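PDB 1M72: caspase-1 subunit p19/18 from Spodoptera frugiperda, which acts as a cysteine endopeptidase of the caspase family and probably takes part in the caspase cascade that executes apoptosis. Local coordinates for residues E218-T223 with T260-F265; M27-R32 with D97-L102; F227-V232 with Q251-T256; A35-H40 with F70-F75. One frame throughout, in Å; residues are numbered along the deposited sequence.

Interaction 1: E218-T223 with T260-F265; sequences ERDILT and TRLLVF
A chi1 of 81° sets CG of D220 between its own backbone N and carbonyl carbon, which turns the carboxylate back over the first turn of the helix that follows. I221 has CG1 anti to the backbone N (chi1 -156°), so that CG2 is the branch turned to the other segment, and L263 has CG anti to its N (170°). These two side chains run side by side in the same direction, I221 CG2 lying 3.8 Å from L263 CB. The carbonyl of L263 does double duty. I221 N donates to L263 O at 2.8 Å, the donor lying in the carbonyl plane, and the CA of D220 stands 3.1 Å from the same oxygen in a CH...O contact. CG2 of V264 rests against D220 CA at 3.6 Å. On the polar side, T223 N donates to D220 OD1 at 3.1 Å, the capping bond, and T223 OG1 donates to D220 OD2 at 2.7 Å, both from above the carboxylate plane. A water donates to D220 OD1 and accepts from L263 N, so both backbone polar atoms of L263 serve this contact. Beneath, I221 packs on L183 and L263 on L144, both in the central sheet, while F227 of the second subunit packs on L262. The arrangement is an aspartate N-cap, here opening helix 221-235 of the caspase domain against the segment that follows strand 254-257.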
# COMPACT_ATOMS: atom_id res chain seq x y z
N GLU C 218 -20.98 -3.68 3.58
CA GLU C 218 -21.23 -2.25 3.58
C GLU C 218 -20.09 -1.29 3.66
O GLU C 218 -20.28 -0.11 3.39
CB GLU C 218 -22.15 -1.90 4.74
CG GLU C 218 -23.25 -2.88 4.97
CD GLU C 218 -23.53 -3.11 6.45
OE1 GLU C 218 -22.70 -3.79 7.12
OE2 GLU C 218 -24.57 -2.59 6.93
N ARG C 219 -18.92 -1.76 4.06
CA ARG C 219 -17.79 -0.86 4.23
C ARG C 219 -16.83 -0.94 3.06
O ARG C 219 -16.65 -2.02 2.51
CB ARG C 219 -17.14 -1.25 5.54
CG ARG C 219 -15.87 -0.60 5.90
CD ARG C 219 -15.60 -0.94 7.36
NE ARG C 219 -16.53 -0.21 8.22
CZ ARG C 219 -16.65 -0.37 9.54
NH1 ARG C 219 -15.92 -1.26 10.21
NH2 ARG C 219 -17.52 0.40 10.19
N ASP C 220 -16.24 0.19 2.64
CA ASP C 220 -15.29 0.12 1.54
C ASP C 220 -14.00 -0.61 2.02
O ASP C 220 -13.62 -0.56 3.21
CB ASP C 220 -15.01 1.50 0.96
CG ASP C 220 -14.00 2.30 1.75
OD1 ASP C 220 -12.78 2.08 1.53
OD2 ASP C 220 -14.43 3.13 2.59
N ILE C 221 -13.38 -1.30 1.06
CA ILE C 221 -12.23 -2.16 1.26
C ILE C 221 -11.07 -1.49 2.00
O ILE C 221 -10.55 -2.06 2.98
CB ILE C 221 -11.78 -2.82 -0.13
CG1 ILE C 221 -11.00 -4.13 0.12
CG2 ILE C 221 -10.86 -1.90 -0.91
CD1 ILE C 221 -11.64 -5.02 1.11
N LEU C 222 -10.68 -0.29 1.59
CA LEU C 222 -9.60 0.39 2.28
C LEU C 222 -9.95 0.67 3.76
O LEU C 222 -9.14 0.41 4.64
CB LEU C 222 -9.16 1.65 1.51
CG LEU C 222 -8.51 1.23 0.17
CD1 LEU C 222 -7.87 2.43 -0.50
CD2 LEU C 222 -7.43 0.13 0.39
N THR C 223 -11.18 1.13 4.03
CA THR C 223 -11.59 1.42 5.40
C THR C 223 -11.63 0.15 6.22
O THR C 223 -11.25 0.13 7.40
CB THR C 223 -12.97 2.07 5.43
OG1 THR C 223 -12.89 3.36 4.79
CG2 THR C 223 -13.46 2.23 6.87
N THR C 260 -8.38 2.49 -8.15
CA THR C 260 -8.76 3.80 -8.70
C THR C 260 -10.22 4.19 -8.32
O THR C 260 -10.70 5.29 -8.65
CB THR C 260 -8.61 3.77 -10.22
OG1 THR C 260 -9.46 2.74 -10.74
CG2 THR C 260 -7.15 3.46 -10.62
N ARG C 261 -10.93 3.28 -7.68
CA ARG C 261 -12.29 3.55 -7.25
C ARG C 261 -12.47 2.88 -5.88
O ARG C 261 -11.61 2.11 -5.44
CB ARG C 261 -13.31 2.99 -8.26
CG ARG C 261 -13.05 3.39 -9.72
CD ARG C 261 -14.17 2.87 -10.60
NE ARG C 261 -13.84 3.01 -12.01
CZ ARG C 261 -13.74 4.18 -12.65
NH1 ARG C 261 -13.96 5.35 -12.02
NH2 ARG C 261 -13.35 4.18 -13.92
N LEU C 262 -13.58 3.19 -5.21
CA LEU C 262 -13.84 2.63 -3.91
C LEU C 262 -14.47 1.27 -4.13
O LEU C 262 -15.19 1.06 -5.09
CB LEU C 262 -14.78 3.53 -3.10
CG LEU C 262 -14.29 4.88 -2.58
CD1 LEU C 262 -15.48 5.65 -2.09
CD2 LEU C 262 -13.29 4.73 -1.44
N LEU C 263 -14.17 0.36 -3.23
CA LEU C 263 -14.73 -0.98 -3.34
C LEU C 263 -15.66 -1.36 -2.18
O LEU C 263 -15.23 -1.55 -1.04
CB LEU C 263 -13.60 -2.03 -3.49
CG LEU C 263 -14.01 -3.51 -3.39
CD1 LEU C 263 -15.24 -3.83 -4.22
CD2 LEU C 263 -12.86 -4.35 -3.82
N VAL C 264 -16.95 -1.43 -2.46
CA VAL C 264 -17.96 -1.84 -1.49
C VAL C 264 -18.63 -3.05 -2.13
O VAL C 264 -19.18 -2.97 -3.23
CB VAL C 264 -18.96 -0.72 -1.26
CG1 VAL C 264 -20.24 -1.28 -0.66
CG2 VAL C 264 -18.33 0.33 -0.33
N PHE C 265 -18.55 -4.20 -1.47
CA PHE C 265 -19.13 -5.42 -2.05
C PHE C 265 -20.64 -5.42 -2.33
O PHE C 265 -21.06 -5.88 -3.41
CB PHE C 265 -18.75 -6.65 -1.20
CG PHE C 265 -17.33 -7.12 -1.42
CD1 PHE C 265 -16.89 -7.48 -2.70
CD2 PHE C 265 -16.42 -7.18 -0.36
CE1 PHE C 265 -15.57 -7.90 -2.92
CE2 PHE C 265 -15.09 -7.59 -0.55
CZ PHE C 265 -14.65 -7.95 -1.83
O HOH W 1 -12.23 1.16 -1.30

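Interaction 2: M27-R32 with D97-L102; sequences MNHKHR and DADCLL. With EDO (1,2-ethanediol), chain H.
The carboxylate of D99 is the tightly gripped part of this contact, and the side chains of D97, K30 and H31 form its looser, solvent-facing side. D99 CG lies anti to its carbonyl carbon (chi1 -62°), which sets the carboxylate against the backbone of M27 to H29. H29 N donates to D99 OD1 at 2.7 Å and uses the syn lone pair. D99 OD2 receives R32 NH2 at 3.0 Å, a salt bridge whose hydrogen-bond geometry is weak, with the guanidinium and carboxylate planes 50° apart. M27, bent at chi2 and chi3, brings CE to 3.4 Å from D99 CB, and its SD is also close to D99 CB. The imidazole of H29 has OD1 of D99 at its edge, and the carbonyl oxygen of A98 stands 3.5 Å above the ring plane, over the centre. Backbone bonds join the chains in parallel: H31 N meets D97 O at 2.8 Å, nearly along the C=O axis, D99 N meets H31 O, and C100 N meets R32 O at 3.0 Å. On the loose side, CB of K30 and CB of D97 are merely neighbours at 4.1 Å, the lysine chain extends away, and a water takes the N-H of K30 and donates to D97 OD1. Elsewhere, R32 NH2 also bonds F265 O, and K268 forms a second salt bridge to D99 OD2. With two cationic partners and a backbone N-H around it, the buried carboxylate of D99 would be expected to stay ionised.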
# COMPACT_ATOMS: atom_id res chain seq x y z
N MET C 27 -19.97 -3.50 -8.74
CA MET C 27 -20.03 -4.82 -8.15
C MET C 27 -21.42 -5.39 -8.37
O MET C 27 -21.94 -6.08 -7.50
CB MET C 27 -19.76 -4.75 -6.64
CG MET C 27 -18.46 -4.10 -6.30
SD MET C 27 -17.04 -4.94 -7.04
CE MET C 27 -17.01 -6.36 -5.96
N ASN C 28 -22.03 -5.10 -9.51
CA ASN C 28 -23.36 -5.61 -9.76
C ASN C 28 -23.38 -6.52 -10.98
O ASN C 28 -24.34 -6.50 -11.76
CB ASN C 28 -24.36 -4.45 -9.93
CG ASN C 28 -25.82 -4.93 -10.00
OD1 ASN C 28 -26.22 -5.88 -9.29
ND2 ASN C 28 -26.64 -4.27 -10.83
N HIS C 29 -22.31 -7.30 -11.17
CA HIS C 29 -22.22 -8.26 -12.28
C HIS C 29 -22.99 -9.51 -11.85
O HIS C 29 -23.39 -9.63 -10.70
CB HIS C 29 -20.76 -8.66 -12.58
CG HIS C 29 -19.94 -7.55 -13.17
ND1 HIS C 29 -19.58 -7.53 -14.51
CD2 HIS C 29 -19.39 -6.45 -12.61
CE1 HIS C 29 -18.85 -6.45 -14.75
NE2 HIS C 29 -18.72 -5.78 -13.61
N LYS C 30 -23.19 -10.44 -12.78
CA LYS C 30 -23.91 -11.67 -12.47
C LYS C 30 -23.21 -12.39 -11.32
O LYS C 30 -23.85 -12.84 -10.37
CB LYS C 30 -23.95 -12.56 -13.73
CG LYS C 30 -24.62 -13.90 -13.52
CD LYS C 30 -24.57 -14.82 -14.77
CE LYS C 30 -25.60 -15.94 -14.59
NZ LYS C 30 -25.52 -16.98 -15.65
N HIS C 31 -21.89 -12.53 -11.40
CA HIS C 31 -21.17 -13.20 -10.29
C HIS C 31 -20.21 -12.29 -9.58
O HIS C 31 -19.68 -11.34 -10.17
CB HIS C 31 -20.35 -14.38 -10.81
CG HIS C 31 -21.14 -15.32 -11.66
ND1 HIS C 31 -22.11 -16.16 -11.15
CD2 HIS C 31 -21.13 -15.53 -13.00
CE1 HIS C 31 -22.66 -16.84 -12.13
NE2 HIS C 31 -22.09 -16.47 -13.27
N ARG C 32 -19.97 -12.60 -8.30
CA ARG C 32 -18.97 -11.86 -7.50
C ARG C 32 -17.59 -12.13 -8.16
O ARG C 32 -16.81 -11.21 -8.43
CB ARG C 32 -18.92 -12.42 -6.09
CG ARG C 32 -17.88 -11.77 -5.23
CD ARG C 32 -18.52 -10.79 -4.25
NE ARG C 32 -18.93 -9.53 -4.87
CZ ARG C 32 -19.87 -8.73 -4.37
NH1 ARG C 32 -20.53 -9.03 -3.24
NH2 ARG C 32 -20.13 -7.59 -5.00
N ASP C 97 -18.38 -11.79 -16.63
CA ASP C 97 -19.52 -11.68 -15.72
C ASP C 97 -19.20 -11.68 -14.23
O ASP C 97 -20.11 -11.84 -13.41
CB ASP C 97 -20.59 -12.74 -16.06
CG ASP C 97 -21.18 -12.54 -17.47
OD1 ASP C 97 -21.44 -11.39 -17.85
OD2 ASP C 97 -21.39 -13.53 -18.21
N ALA C 98 -17.94 -11.44 -13.89
CA ALA C 98 -17.52 -11.36 -12.48
C ALA C 98 -17.19 -9.91 -12.05
O ALA C 98 -16.72 -9.11 -12.84
CB ALA C 98 -16.28 -12.25 -12.25
N ASP C 99 -17.49 -9.57 -10.80
CA ASP C 99 -17.18 -8.23 -10.29
C ASP C 99 -15.67 -8.06 -10.08
O ASP C 99 -15.13 -6.95 -10.24
CB ASP C 99 -17.80 -7.98 -8.89
CG ASP C 99 -19.33 -8.03 -8.86
OD1 ASP C 99 -19.99 -7.56 -9.82
OD2 ASP C 99 -19.85 -8.52 -7.83
N CYS C 100 -14.99 -9.15 -9.71
CA CYS C 100 -13.58 -9.08 -9.30
C CYS C 100 -12.90 -10.46 -9.19
O CYS C 100 -13.46 -11.51 -9.55
CB CYS C 100 -13.54 -8.41 -7.90
SG CYS C 100 -14.31 -9.45 -6.56
N LEU C 101 -11.66 -10.44 -8.69
CA LEU C 101 -10.89 -11.67 -8.46
C LEU C 101 -10.18 -11.49 -7.13
O LEU C 101 -9.72 -10.38 -6.81
CB LEU C 101 -9.83 -11.90 -9.54
CG LEU C 101 -8.80 -13.01 -9.27
CD1 LEU C 101 -9.44 -14.35 -9.55
CD2 LEU C 101 -7.52 -12.80 -10.12
N LEU C 102 -10.14 -12.55 -6.36
CA LEU C 102 -9.48 -12.57 -5.08
C LEU C 102 -8.57 -13.79 -5.06
O LEU C 102 -9.00 -14.91 -5.35
CB LEU C 102 -10.52 -12.72 -3.96
CG LEU C 102 -9.92 -12.55 -2.54
CD1 LEU C 102 -11.03 -12.07 -1.57
CD2 LEU C 102 -9.25 -13.89 -2.04
C1 EDO H . -16.20 -2.55 -12.22
O1 EDO H . -15.40 -1.38 -12.15
C2 EDO H . -16.02 -3.37 -10.97
O2 EDO H . -16.26 -4.72 -11.32
O HOH W 2 -22.70 -9.65 -15.38

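Interaction 3: F227-V232 with Q251-T256. With EDO (1,2-ethanediol), chain J.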
# COMPACT_ATOMS: atom_id res chain seq x y z
N PHE C 227 -9.32 -1.07 9.60
CA PHE C 227 -9.70 -1.65 10.86
C PHE C 227 -9.12 -3.05 11.05
O PHE C 227 -8.93 -3.51 12.18
CB PHE C 227 -11.23 -1.60 11.02
CG PHE C 227 -11.77 -0.17 11.11
CD1 PHE C 227 -12.88 0.22 10.36
CD2 PHE C 227 -11.07 0.80 11.86
CE1 PHE C 227 -13.26 1.55 10.32
CE2 PHE C 227 -11.44 2.16 11.83
CZ PHE C 227 -12.54 2.53 11.05
N VAL C 228 -8.82 -3.74 9.95
CA VAL C 228 -8.19 -5.03 10.09
C VAL C 228 -6.77 -4.74 10.71
O VAL C 228 -6.31 -5.49 11.59
CB VAL C 228 -8.05 -5.76 8.71
CG1 VAL C 228 -7.15 -7.01 8.86
CG2 VAL C 228 -9.42 -6.23 8.19
N CYS C 229 -6.12 -3.66 10.28
CA CYS C 229 -4.78 -3.29 10.78
C CYS C 229 -4.81 -2.92 12.26
O CYS C 229 -3.90 -3.25 13.05
CB CYS C 229 -4.19 -2.12 9.97
SG CYS C 229 -3.66 -2.57 8.28
N GLN C 230 -5.88 -2.24 12.64
CA GLN C 230 -6.08 -1.84 14.01
C GLN C 230 -6.22 -3.07 14.88
O GLN C 230 -5.59 -3.21 15.92
CB GLN C 230 -7.32 -0.95 14.12
CG GLN C 230 -7.44 -0.33 15.48
CD GLN C 230 -8.66 0.57 15.64
OE1 GLN C 230 -8.80 1.63 14.96
NE2 GLN C 230 -9.54 0.17 16.56
N LYS C 231 -7.06 -3.98 14.45
CA LYS C 231 -7.26 -5.18 15.21
C LYS C 231 -5.92 -5.91 15.40
O LYS C 231 -5.52 -6.23 16.55
CB LYS C 231 -8.29 -6.04 14.49
CG LYS C 231 -8.86 -7.17 15.27
CD LYS C 231 -10.22 -6.82 15.89
CE LYS C 231 -11.23 -6.35 14.81
NZ LYS C 231 -11.23 -7.28 13.65
N VAL C 232 -5.22 -6.19 14.29
CA VAL C 232 -3.92 -6.88 14.35
C VAL C 232 -2.93 -6.11 15.24
O VAL C 232 -2.20 -6.69 16.02
CB VAL C 232 -3.25 -7.05 12.92
CG1 VAL C 232 -1.80 -7.55 13.06
CG2 VAL C 232 -4.09 -8.03 12.03
N GLN C 251 2.73 -6.69 15.62
CA GLN C 251 2.65 -6.81 14.18
C GLN C 251 1.60 -5.91 13.60
O GLN C 251 0.54 -5.70 14.23
CB GLN C 251 2.29 -8.25 13.81
CG GLN C 251 2.09 -8.52 12.33
CD GLN C 251 1.68 -9.96 12.04
OE1 GLN C 251 2.14 -10.89 12.72
NE2 GLN C 251 0.84 -10.16 11.02
N VAL C 252 1.90 -5.34 12.44
CA VAL C 252 0.94 -4.54 11.70
C VAL C 252 0.97 -4.97 10.22
O VAL C 252 2.04 -5.23 9.67
CB VAL C 252 1.17 -3.00 11.84
CG1 VAL C 252 2.49 -2.53 11.12
CG2 VAL C 252 -0.04 -2.26 11.24
N PRO C 253 -0.20 -5.08 9.57
CA PRO C 253 -0.27 -5.49 8.15
C PRO C 253 0.24 -4.34 7.26
O PRO C 253 0.43 -3.20 7.73
CB PRO C 253 -1.77 -5.75 7.90
CG PRO C 253 -2.37 -5.90 9.32
CD PRO C 253 -1.56 -4.91 10.14
N CYS C 254 0.44 -4.66 5.98
CA CYS C 254 0.93 -3.72 4.95
C CYS C 254 -0.05 -3.84 3.76
O CYS C 254 -0.13 -4.85 3.06
CB CYS C 254 2.37 -4.10 4.56
SG CYS C 254 3.17 -2.83 3.51
N ILE C 255 -0.81 -2.78 3.54
CA ILE C 255 -1.85 -2.76 2.52
C ILE C 255 -1.36 -1.92 1.38
O ILE C 255 -1.14 -0.71 1.56
CB ILE C 255 -3.14 -2.05 3.06
CG1 ILE C 255 -3.51 -2.60 4.45
CG2 ILE C 255 -4.26 -2.25 2.12
CD1 ILE C 255 -3.61 -4.15 4.46
N THR C 256 -1.23 -2.54 0.21
CA THR C 256 -0.76 -1.84 -0.98
C THR C 256 -1.91 -1.70 -1.96
O THR C 256 -2.48 -2.69 -2.41
CB THR C 256 0.44 -2.58 -1.66
OG1 THR C 256 1.51 -2.73 -0.70
CG2 THR C 256 0.99 -1.77 -2.86
C1 EDO J . 5.15 -6.27 11.90
O1 EDO J . 4.58 -6.01 10.60
C2 EDO J . 5.26 -4.98 12.64
O2 EDO J . 6.28 -4.23 12.03
O HOH W 3 0.49 -6.66 17.11
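Helix 221-235 lies here against the run of chain that leads into strand 254-257, an outer strand of the central caspase sheet within this chain. The contact is entirely buried and apolar, without a direct hydrogen bond between the segments. The ring of P253 is its centre. C229, with SG anti to the carbonyl carbon (chi1 -72°), lays its sulfur along the ring: SG is 3.7 Å from P253 CD and equally near P253 CB and P253 CG. The same sulfur reaches on to I255, whose CG1 stands 3.8 Å away, so one sulfur touches both the proline and I255 of the strand. One helical turn on, V232 meets the proline tip to tip, its CG2 3.9 Å from P253 CG. The other branch, CG1, anti to the backbone N at chi1 170°, presses on the carbonyl oxygen of Q251 at 3.2 Å. Polar atoms at this end are linked through solvent: a water accepts from Q251 N at 2.7 Å and lies 2.9 Å from V232 O, to which it can donate. Beyond V252 an ethanediol, probably from the crystallisation liquor, donates through O1 to V252 O at 2.8 Å. The amide of Q251 turns elsewhere, bonding W195 N and S187 O, and its side chain lies about 7 Å from that of C150, the probable catalytic cysteine. I255 and T256 pair antiparallel with a strand of the second subunit, so this is helix-on-sheet packing at the seam where the caspase dimer's two sheets join.

Interaction 4: A35-H40 with F70-F75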
# COMPACT_ATOMS: atom_id res chain seq x y z
N ALA C 35 -12.48 -16.76 -6.01
CA ALA C 35 -11.63 -16.55 -4.83
C ALA C 35 -10.76 -17.82 -4.76
O ALA C 35 -11.25 -18.92 -4.47
CB ALA C 35 -12.47 -16.41 -3.57
N ILE C 36 -9.47 -17.68 -5.04
CA ILE C 36 -8.58 -18.84 -4.99
C ILE C 36 -7.74 -18.80 -3.72
O ILE C 36 -7.06 -17.83 -3.46
CB ILE C 36 -7.53 -18.86 -6.12
CG1 ILE C 36 -8.15 -18.65 -7.47
CG2 ILE C 36 -6.79 -20.17 -6.08
CD1 ILE C 36 -7.06 -18.59 -8.55
N ILE C 37 -7.79 -19.87 -2.94
CA ILE C 37 -6.99 -19.92 -1.73
C ILE C 37 -5.88 -20.98 -1.84
O ILE C 37 -6.15 -22.16 -2.08
CB ILE C 37 -7.89 -20.21 -0.51
CG1 ILE C 37 -8.95 -19.09 -0.37
CG2 ILE C 37 -7.05 -20.31 0.76
CD1 ILE C 37 -10.08 -19.35 0.69
N PHE C 38 -4.64 -20.57 -1.74
CA PHE C 38 -3.56 -21.55 -1.77
C PHE C 38 -3.14 -21.67 -0.34
O PHE C 38 -2.46 -20.81 0.20
CB PHE C 38 -2.38 -21.09 -2.62
CG PHE C 38 -2.74 -20.92 -4.05
CD1 PHE C 38 -3.18 -19.69 -4.53
CD2 PHE C 38 -2.65 -22.00 -4.93
CE1 PHE C 38 -3.54 -19.51 -5.87
CE2 PHE C 38 -3.00 -21.86 -6.28
CZ PHE C 38 -3.45 -20.60 -6.77
N ASN C 39 -3.56 -22.76 0.26
CA ASN C 39 -3.30 -23.07 1.67
C ASN C 39 -2.18 -24.09 1.77
O ASN C 39 -2.32 -25.21 1.23
CB ASN C 39 -4.58 -23.61 2.29
CG ASN C 39 -4.44 -23.83 3.74
OD1 ASN C 39 -4.91 -24.83 4.26
ND2 ASN C 39 -3.79 -22.91 4.41
N HIS C 40 -1.11 -23.72 2.49
CA HIS C 40 0.06 -24.59 2.62
C HIS C 40 0.33 -24.99 4.03
O HIS C 40 0.73 -24.16 4.82
CB HIS C 40 1.32 -23.90 2.11
CG HIS C 40 1.31 -23.69 0.64
ND1 HIS C 40 1.68 -24.68 -0.25
CD2 HIS C 40 0.90 -22.64 -0.10
CE1 HIS C 40 1.48 -24.24 -1.48
NE2 HIS C 40 1.01 -23.01 -1.42
N PHE C 70 -18.43 -15.13 -3.42
CA PHE C 70 -17.31 -15.70 -4.17
C PHE C 70 -17.49 -17.19 -4.44
O PHE C 70 -18.07 -17.91 -3.64
CB PHE C 70 -15.98 -15.51 -3.38
CG PHE C 70 -15.43 -14.11 -3.44
CD1 PHE C 70 -15.70 -13.19 -2.42
CD2 PHE C 70 -14.66 -13.70 -4.54
CE1 PHE C 70 -15.21 -11.86 -2.49
CE2 PHE C 70 -14.17 -12.37 -4.62
CZ PHE C 70 -14.44 -11.45 -3.60
N LYS C 71 -17.00 -17.66 -5.59
CA LYS C 71 -17.02 -19.09 -5.86
C LYS C 71 -15.60 -19.43 -5.34
O LYS C 71 -14.60 -19.12 -5.99
CB LYS C 71 -17.12 -19.39 -7.36
CG LYS C 71 -17.34 -20.89 -7.68
CD LYS C 71 -16.79 -21.31 -9.10
CE LYS C 71 -15.26 -21.02 -9.22
NZ LYS C 71 -14.50 -21.42 -10.46
N VAL C 72 -15.53 -20.06 -4.18
CA VAL C 72 -14.25 -20.37 -3.57
C VAL C 72 -13.60 -21.69 -3.96
O VAL C 72 -14.25 -22.74 -3.95
CB VAL C 72 -14.38 -20.39 -2.02
CG1 VAL C 72 -13.01 -20.71 -1.36
CG2 VAL C 72 -14.89 -19.04 -1.53
N THR C 73 -12.31 -21.64 -4.29
CA THR C 73 -11.57 -22.87 -4.56
C THR C 73 -10.32 -22.86 -3.66
O THR C 73 -9.49 -21.93 -3.73
CB THR C 73 -11.13 -22.99 -6.01
OG1 THR C 73 -12.27 -22.97 -6.86
CG2 THR C 73 -10.41 -24.30 -6.23
N VAL C 74 -10.19 -23.88 -2.81
CA VAL C 74 -9.03 -24.01 -1.92
C VAL C 74 -8.04 -25.03 -2.53
O VAL C 74 -8.43 -26.15 -2.78
CB VAL C 74 -9.45 -24.55 -0.55
CG1 VAL C 74 -8.21 -24.78 0.33
CG2 VAL C 74 -10.44 -23.62 0.09
N PHE C 75 -6.79 -24.64 -2.74
CA PHE C 75 -5.78 -25.54 -3.30
C PHE C 75 -4.81 -25.89 -2.20
O PHE C 75 -3.93 -25.08 -1.85
CB PHE C 75 -5.01 -24.88 -4.44
CG PHE C 75 -5.81 -24.74 -5.66
CD1 PHE C 75 -6.39 -23.53 -6.00
CD2 PHE C 75 -6.01 -25.84 -6.49
CE1 PHE C 75 -7.16 -23.39 -7.17
CE2 PHE C 75 -6.77 -25.72 -7.65
CZ PHE C 75 -7.35 -24.49 -8.00
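F75 and F38 form the apolar centre, side by side on one face of the sheet with both chains pointing the same way. Their ring planes are near parallel (18°) but displaced, the centroids 5.4 Å from each other, so that the rings barely overlap; F38 touches with the CD2-CE2 side of its ring, CD2 lying 3.8 Å from F75 CB. I36 CG2, anti to its backbone N, comes in at the edge of the F75 ring, 3.4 Å from CD1 and in the ring plane. Helix 80-92 packs on this face, with F86 meeting the ring of F75 and I83 and I87 touching F38. On the other face, A35 CB sits 3.6 Å from F70 CD2 and I37 CD1 reaches V72 CG1 at 3.8 Å; S58 and S62 of helix 54-67 pack there. The two strands run parallel, their axes 4.6 Å apart and 18° askew, and together with helix 54-67 they make a beta-alpha-beta unit of the caspase sheet, strand 70-76 being outermost within this chain. Between the faces the backbones exchange regular bonds. T73 N donates to A35 O, I37 N to T73 O, and F75 N to I37 O at 2.6 Å, each nearly along the C=O axis. In the two end bonds, A35 N to K71 O and N39 N to F75 O, the donors stand above the carbonyl plane; only the second, at 3.2 Å, is also bent at its hydrogen. Past it, N39 ND2 bonds weakly to OG1 of T54, while K71 at the other end is exposed.

How the interactions relate
Interactions 2, 3 and 4 reach the same six-stranded sheet, and 2 and 4 share strand 31-39, their centres 16 Å apart. Interaction 4 is nested within the chain loop that interaction 2 closes, and F70 touches C100, L102 and R32 of interaction 2. Interaction 1 follows 2 in series, with centres 14 Å apart, and meets it around F265 and M27. Interaction 3 is nested inside interaction 1, both using helix 221-235 and both touching the second subunit. Interactions 3 and 4 lie on opposite sides of the chain's centre, 22 Å apart, so the set spans the caspase domain from outer strand to dimer interface.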